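Local coordinates for transcriptional regulator, HTH_3 family (Vibrio cholerae, PDB 1Y9Q), which probably regulates transcription by binding DNA through a helix-turn-helix domain, and carries a cupin domain that holds zinc and D-methionine, at residues D5-F8 / K9-I12; G24-L27 / D28-A31; K138-D142 / E143-E147. One frame throughout, in Å; residues are numbered along the deposited sequence.

The three contacts of this dimeric regulator illustrate how local chemistry follows place in the fold. Contacts 1 and 2 are both partly buried and involve helices: contact 1 is the opening turns of helix 5-22, and contact 2 is the junction where helix 27-34 begins, their centres about 21 Å apart. Main-chain bonds dominate in contact 1, whereas in contact 2 half of the bonds use a hydroxyl, of serine or of threonine. Contact 3, about 33 Å from each by centres, is a surface hairpin of strands 137-141 and 144-148 in the cupin part. There aromatic rings pair across the strands on both faces of the sheet, with a lysine chain laid over a tryptophan on one of them.

Contact 1: residues D5-F8 / K9-I12; sequences DVMF and KSQI
F8 and I12, one helical turn apart, make the apolar part of this contact. CG1 of I12 stands over one face of the F8 ring, toward its rim, in a CH-pi contact 4.0 Å from the ring centroid. A chi1 of 174° sets the F8 ring opposite its own backbone N, where one face meets the isoleucine while the ring also meets that of F84 at a steep angle.

The backbone supplies the regular bonds of the helix: D5 O takes K9 N, V6 O takes S10 N, M7 O takes Q11 N and F8 O takes I12 N. The last of these is the straightest, at 173°. In selenomethionine M7 the carbonyl oxygen accepts two bonds, for S10 OG also donates to M7 O at 2.9 Å. Both donors reach that oxygen from the same face of the carbonyl plane, the hydroxyl well above it.

Charge adds a looser link. The extended chain of K9 runs obliquely past D5, bringing CE to 3.5 Å from D5 OD1, whereas NZ makes only a long salt bridge of 3.9 Å to D5 OD1. Q11 leads away from the contact, its OE1 hydrogen-bonded to ND2 of N73.

Apolar, hydroxyl and charged pairs at i to i+3 and i+4 spacing are characteristic of an amphipathic alpha-helix, here the N-terminal helix 5-22, whose F8 side packs against the loop carrying E81 and P85.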
loop_
_atom_site.group_PDB
_atom_site.type_symbol
_atom_site.label_atom_id
_atom_site.label_comp_id
_atom_site.label_asym_id
_atom_site.label_seq_id
_atom_site.Cartn_x
_atom_site.Cartn_y
_atom_site.Cartn_z
ATOM N N ASP A 5 7.711 -16.338 -19.585
ATOM C CA ASP A 5 6.942 -16.280 -18.348
ATOM C C ASP A 5 7.215 -17.547 -17.540
ATOM O O ASP A 5 7.375 -17.496 -16.321
ATOM C CB ASP A 5 5.444 -16.169 -18.643
ATOM C CG ASP A 5 4.590 -16.686 -17.499
ATOM O OD1 ASP A 5 4.153 -17.855 -17.570
ATOM O OD2 ASP A 5 4.372 -15.936 -16.524
ATOM N N VAL A 6 7.270 -18.682 -18.230
ATOM C CA VAL A 6 7.537 -19.954 -17.570
ATOM C C VAL A 6 8.991 -20.001 -17.086
ATOM O O VAL A 6 9.275 -20.512 -15.999
ATOM C CB VAL A 6 7.248 -21.154 -18.523
ATOM C CG1 VAL A 6 8.000 -20.988 -19.848
ATOM C CG2 VAL A 6 7.649 -22.455 -17.848
HETATM N N MSE A 7 9.908 -19.462 -17.885
HETATM C CA MSE A 7 11.318 -19.444 -17.503
HETATM C C MSE A 7 11.510 -18.524 -16.302
HETATM O O MSE A 7 12.388 -18.746 -15.469
HETATM C CB MSE A 7 12.194 -18.975 -18.672
HETATM C CG MSE A 7 12.375 -20.021 -19.765
HETATM SE SE MSE A 7 12.990 -21.719 -19.040
HETATM C CE MSE A 7 14.855 -21.289 -18.762
ATOM N N PHE A 8 10.675 -17.493 -16.222
ATOM C CA PHE A 8 10.728 -16.548 -15.115
ATOM C C PHE A 8 10.367 -17.312 -13.852
ATOM O O PHE A 8 11.084 -17.257 -12.853
ATOM C CB PHE A 8 9.716 -15.418 -15.326
ATOM C CG PHE A 8 9.608 -14.470 -14.165
ATOM C CD1 PHE A 8 10.639 -13.582 -13.875
ATOM C CD2 PHE A 8 8.473 -14.465 -13.357
ATOM C CE1 PHE A 8 10.543 -12.696 -12.795
ATOM C CE2 PHE A 8 8.364 -13.586 -12.276
ATOM C CZ PHE A 8 9.403 -12.699 -11.995
ATOM N N LYS A 9 9.249 -18.032 -13.915
ATOM C CA LYS A 9 8.767 -18.812 -12.786
ATOM C C LYS A 9 9.814 -19.774 -12.255
ATOM O O LYS A 9 10.018 -19.860 -11.047
ATOM C CB LYS A 9 7.517 -19.612 -13.170
ATOM C CG LYS A 9 6.317 -18.771 -13.537
ATOM C CD LYS A 9 5.102 -19.649 -13.802
ATOM C CE LYS A 9 3.898 -18.811 -14.206
ATOM N NZ LYS A 9 2.697 -19.658 -14.436
ATOM N N SER A 10 10.476 -20.502 -13.152
ATOM C CA SER A 10 11.485 -21.464 -12.719
ATOM C C SER A 10 12.691 -20.778 -12.091
ATOM O O SER A 10 13.237 -21.258 -11.093
ATOM C CB SER A 10 11.932 -22.345 -13.888
ATOM O OG SER A 10 12.596 -21.593 -14.882
ATOM N N GLN A 11 13.109 -19.659 -12.669
ATOM C CA GLN A 11 14.248 -18.929 -12.125
ATOM C C GLN A 11 13.965 -18.487 -10.690
ATOM O O GLN A 11 14.777 -18.701 -9.791
ATOM C CB GLN A 11 14.564 -17.704 -12.984
ATOM C CG GLN A 11 15.436 -16.677 -12.276
ATOM C CD GLN A 11 16.797 -17.218 -11.870
ATOM O OE1 GLN A 11 17.394 -16.749 -10.896
ATOM N NE2 GLN A 11 17.304 -18.193 -12.620
ATOM N N ILE A 12 12.811 -17.866 -10.481
ATOM C CA ILE A 12 12.441 -17.399 -9.149
ATOM C C ILE A 12 12.196 -18.559 -8.192
ATOM O O ILE A 12 12.611 -18.525 -7.034
ATOM C CB ILE A 12 11.166 -16.523 -9.198
ATOM C CG1 ILE A 12 11.421 -15.280 -10.051
ATOM C CG2 ILE A 12 10.752 -16.112 -7.789
ATOM C CD1 ILE A 12 12.578 -14.430 -9.570
#

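Contact 2: residues G24-L27 / D28-A31; sequences GLSL and DATA
The carbonyl oxygen of S26 is gripped by two donors of a single residue. T30 OG1 donates to S26 O at 2.8 Å, and T30 N donates to S26 O at 3.0 Å, the two arriving from opposite faces of the carbonyl plane. The site is the N-terminal cap of helix 27-34, within the helix-turn-helix region, and it shows how a helix start can be secured by side chains as well as by its first backbone bonds.

S26 occupies the N-cap position. Its hydroxyl swings between the backbone N and the carbonyl carbon (chi1 65°), which carries OG forward over the first turn, where A29 N donates to S26 OG at 3.0 Å. The bond is reasonably straight, at 155°, and supplies an acceptor to an amide that has no preceding helical turn to bond to. The methyl of A29 lies close beside the same hydroxyl, with CB 3.2 Å from S26 OG.

Just ahead of the cap, G24 ends helix 5-22 in a Schellman motif with positive phi, so one helix closes and the next opens within a few residues. L25 follows, its side chain crossing that of T30 at about a right angle, with CB of L25 near T30 OG1. L63 of helix 53-63 touches both L25 and T30, while L41 of helix 38-45 packs on T30 and A31. L27, the first helical residue, reaches R20 of helix 5-22 as well as K38 and E45 of helix 38-45. The apolar contact of L25 with the first turn is slight, CD2 of L25 coming to 4.2 Å from CB of A29.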
loop_
_atom_site.group_PDB
_atom_site.type_symbol
_atom_site.label_atom_id
_atom_site.label_comp_id
_atom_site.label_asym_id
_atom_site.label_seq_id
_atom_site.Cartn_x
_atom_site.Cartn_y
_atom_site.Cartn_z
ATOM N N GLY A 24 18.222 -21.822 6.305
ATOM C CA GLY A 24 17.698 -22.835 7.206
ATOM C C GLY A 24 16.291 -22.517 7.683
ATOM O O GLY A 24 15.897 -22.903 8.783
ATOM N N LEU A 25 15.528 -21.823 6.844
ATOM C CA LEU A 25 14.165 -21.427 7.175
ATOM C C LEU A 25 13.098 -22.381 6.648
ATOM O O LEU A 25 13.244 -22.959 5.577
ATOM C CB LEU A 25 13.880 -20.020 6.623
ATOM C CG LEU A 25 14.616 -18.825 7.247
ATOM C CD1 LEU A 25 14.444 -17.584 6.368
ATOM C CD2 LEU A 25 14.080 -18.561 8.643
ATOM N N SER A 26 12.019 -22.528 7.410
ATOM C CA SER A 26 10.904 -23.373 7.001
ATOM C C SER A 26 9.998 -22.461 6.180
ATOM O O SER A 26 10.163 -21.236 6.206
ATOM C CB SER A 26 10.135 -23.879 8.223
ATOM O OG SER A 26 9.517 -22.800 8.904
ATOM N N LEU A 27 9.047 -23.038 5.451
ATOM C CA LEU A 27 8.142 -22.213 4.659
ATOM C C LEU A 27 7.283 -21.359 5.580
ATOM O O LEU A 27 7.041 -20.184 5.303
ATOM C CB LEU A 27 7.246 -23.081 3.765
ATOM C CG LEU A 27 7.867 -23.590 2.461
ATOM C CD1 LEU A 27 6.860 -24.458 1.726
ATOM C CD2 LEU A 27 8.290 -22.406 1.587
ATOM N N ASP A 28 6.842 -21.945 6.691
ATOM C CA ASP A 28 6.005 -21.219 7.638
ATOM C C ASP A 28 6.757 -20.052 8.273
ATOM O O ASP A 28 6.195 -18.973 8.467
ATOM C CB ASP A 28 5.493 -22.154 8.738
ATOM C CG ASP A 28 4.395 -21.518 9.573
ATOM O OD1 ASP A 28 3.299 -21.261 9.025
ATOM O OD2 ASP A 28 4.627 -21.264 10.774
ATOM N N ALA A 29 8.028 -20.266 8.600
ATOM C CA ALA A 29 8.824 -19.206 9.204
ATOM C C ALA A 29 9.044 -18.094 8.179
ATOM O O ALA A 29 9.068 -16.913 8.522
ATOM C CB ALA A 29 10.164 -19.756 9.679
ATOM N N THR A 30 9.205 -18.482 6.920
ATOM C CA THR A 30 9.414 -17.514 5.851
ATOM C C THR A 30 8.126 -16.725 5.635
ATOM O O THR A 30 8.151 -15.536 5.317
ATOM C CB THR A 30 9.832 -18.226 4.543
ATOM O OG1 THR A 30 11.034 -18.975 4.776
ATOM C CG2 THR A 30 10.090 -17.212 3.439
ATOM N N ALA A 31 6.995 -17.388 5.827
ATOM C CA ALA A 31 5.703 -16.731 5.674
ATOM C C ALA A 31 5.572 -15.626 6.722
ATOM O O ALA A 31 5.167 -14.505 6.411
ATOM C CB ALA A 31 4.579 -17.750 5.834
#

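Contact 3: residues K138-D142 / E143-E147; sequences KVFFD and EQWHE
W145 is sandwiched between K138 and F140 on one face of a beta hairpin with a two-residue loop, its strands 137-141 and 144-148 of the cupin domain joined by a type I' turn from F141 to Q144. F140 CB lies over one face of the indole, 3.6 Å from the centroid of its six-membered ring, and the F140 ring turns its edge to the five-membered ring, the planes at 63°. The extended chain of K138 runs across the opposite indole face, ending in a cation-pi contact with NZ 4.4 Å from the five-membered-ring centroid.

The other face of the sheet is also closely packed. The F141 and H146 rings form an offset stack, 3.8 Å between centroids and planes only 9° apart; F156 stacks on F141 too. F141 also lies near the zinc ligand H162.

The turn end is looser and more polar. D142 and Q144 are exposed, and E143 sends its carboxylate to K58 of the second subunit in a salt bridge. At the far end E147 is likewise exposed.

Between the two faces, H146 bonds V139 O through two nitrogens. The backbone H146 N donates to V139 O at 2.8 Å from above the carbonyl plane, while the imidazole H146 ND1 donates to V139 O at 2.9 Å, with the oxygen nearly in the plane of the ring.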
loop_
_atom_site.group_PDB
_atom_site.type_symbol
_atom_site.label_atom_id
_atom_site.label_comp_id
_atom_site.label_asym_id
_atom_site.label_seq_id
_atom_site.Cartn_x
_atom_site.Cartn_y
_atom_site.Cartn_z
ATOM N N LYS A 138 4.727 10.570 -9.510
ATOM C CA LYS A 138 4.512 10.883 -8.102
ATOM C C LYS A 138 5.020 9.721 -7.251
ATOM O O LYS A 138 4.988 8.575 -7.676
ATOM C CB LYS A 138 3.032 11.174 -7.814
ATOM C CG LYS A 138 2.045 10.144 -8.332
ATOM C CD LYS A 138 0.616 10.560 -7.952
ATOM C CE LYS A 138 -0.425 9.555 -8.422
ATOM N NZ LYS A 138 -1.794 9.977 -8.008
ATOM N N VAL A 139 5.524 10.034 -6.063
ATOM C CA VAL A 139 6.065 9.017 -5.171
ATOM C C VAL A 139 5.369 9.114 -3.827
ATOM O O VAL A 139 5.292 10.193 -3.242
ATOM C CB VAL A 139 7.579 9.232 -4.965
ATOM C CG1 VAL A 139 8.151 8.139 -4.070
ATOM C CG2 VAL A 139 8.290 9.236 -6.311
ATOM N N PHE A 140 4.877 7.988 -3.328
ATOM C CA PHE A 140 4.168 7.983 -2.053
ATOM C C PHE A 140 5.012 7.526 -0.859
ATOM O O PHE A 140 5.727 6.526 -0.931
ATOM C CB PHE A 140 2.932 7.085 -2.165
ATOM C CG PHE A 140 2.019 7.145 -0.967
ATOM C CD1 PHE A 140 0.998 8.091 -0.902
ATOM C CD2 PHE A 140 2.176 6.253 0.088
ATOM C CE1 PHE A 140 0.144 8.143 0.196
ATOM C CE2 PHE A 140 1.325 6.298 1.196
ATOM C CZ PHE A 140 0.307 7.245 1.246
ATOM N N PHE A 141 4.922 8.281 0.232
ATOM C CA PHE A 141 5.618 7.981 1.481
ATOM C C PHE A 141 5.231 9.033 2.519
ATOM O O PHE A 141 4.798 10.129 2.164
ATOM C CB PHE A 141 7.147 7.908 1.277
ATOM C CG PHE A 141 7.804 9.217 0.940
ATOM C CD1 PHE A 141 8.098 10.141 1.936
ATOM C CD2 PHE A 141 8.175 9.505 -0.370
ATOM C CE1 PHE A 141 8.753 11.332 1.640
ATOM C CE2 PHE A 141 8.831 10.697 -0.682
ATOM C CZ PHE A 141 9.123 11.611 0.326
ATOM N N ASP A 142 5.369 8.692 3.796
ATOM C CA ASP A 142 4.994 9.602 4.872
ATOM C C ASP A 142 3.546 10.051 4.693
ATOM O O ASP A 142 3.220 11.225 4.879
ATOM C CB ASP A 142 5.917 10.822 4.913
ATOM C CG ASP A 142 7.348 10.461 5.263
ATOM O OD1 ASP A 142 7.558 9.420 5.924
ATOM O OD2 ASP A 142 8.264 11.223 4.891
ATOM N N GLU A 143 2.698 9.100 4.308
ATOM C CA GLU A 143 1.265 9.312 4.115
ATOM C C GLU A 143 0.866 10.243 2.970
ATOM O O GLU A 143 -0.282 10.682 2.902
ATOM C CB GLU A 143 0.618 9.828 5.410
ATOM C CG GLU A 143 1.030 9.116 6.699
ATOM C CD GLU A 143 1.039 7.605 6.589
ATOM O OE1 GLU A 143 0.101 7.031 5.997
ATOM O OE2 GLU A 143 1.986 6.986 7.111
ATOM N N GLN A 144 1.780 10.556 2.063
ATOM C CA GLN A 144 1.392 11.437 0.973
ATOM C C GLN A 144 2.148 11.266 -0.330
ATOM O O GLN A 144 3.249 10.711 -0.372
ATOM C CB GLN A 144 1.481 12.900 1.419
ATOM C CG GLN A 144 2.866 13.346 1.831
ATOM C CD GLN A 144 2.896 14.799 2.271
ATOM O OE1 GLN A 144 2.658 15.707 1.473
ATOM N NE2 GLN A 144 3.185 15.022 3.548
ATOM N N TRP A 145 1.529 11.750 -1.400
ATOM C CA TRP A 145 2.125 11.692 -2.724
ATOM C C TRP A 145 2.962 12.938 -2.955
ATOM O O TRP A 145 2.569 14.041 -2.569
ATOM C CB TRP A 145 1.042 11.612 -3.796
ATOM C CG TRP A 145 0.387 10.272 -3.908
ATOM C CD1 TRP A 145 -0.841 9.908 -3.424
ATOM C CD2 TRP A 145 0.913 9.123 -4.576
ATOM N NE1 TRP A 145 -1.110 8.600 -3.757
ATOM C CE2 TRP A 145 -0.050 8.096 -4.465
ATOM C CE3 TRP A 145 2.108 8.859 -5.258
ATOM C CZ2 TRP A 145 0.145 6.823 -5.015
ATOM C CZ3 TRP A 145 2.303 7.591 -5.805
ATOM C CH2 TRP A 145 1.324 6.592 -5.679
ATOM N N HIS A 146 4.122 12.754 -3.575
ATOM C CA HIS A 146 5.018 13.857 -3.885
ATOM C C HIS A 146 5.183 13.847 -5.402
ATOM O O HIS A 146 5.649 12.860 -5.967
ATOM C CB HIS A 146 6.377 13.655 -3.200
ATOM C CG HIS A 146 6.278 13.407 -1.726
ATOM N ND1 HIS A 146 5.778 12.233 -1.202
ATOM C CD2 HIS A 146 6.578 14.193 -0.666
ATOM C CE1 HIS A 146 5.775 12.307 0.117
ATOM N NE2 HIS A 146 6.255 13.487 0.469
ATOM N N GLU A 147 4.783 14.933 -6.060
ATOM C CA GLU A 147 4.881 15.018 -7.517
ATOM C C GLU A 147 6.272 15.478 -7.937
ATOM O O GLU A 147 6.828 16.418 -7.367
ATOM C CB GLU A 147 3.818 15.976 -8.070
ATOM C CG GLU A 147 3.146 15.469 -9.342
ATOM C CD GLU A 147 1.950 16.312 -9.779
ATOM O OE1 GLU A 147 1.328 16.989 -8.924
ATOM O OE2 GLU A 147 1.620 16.277 -10.986
#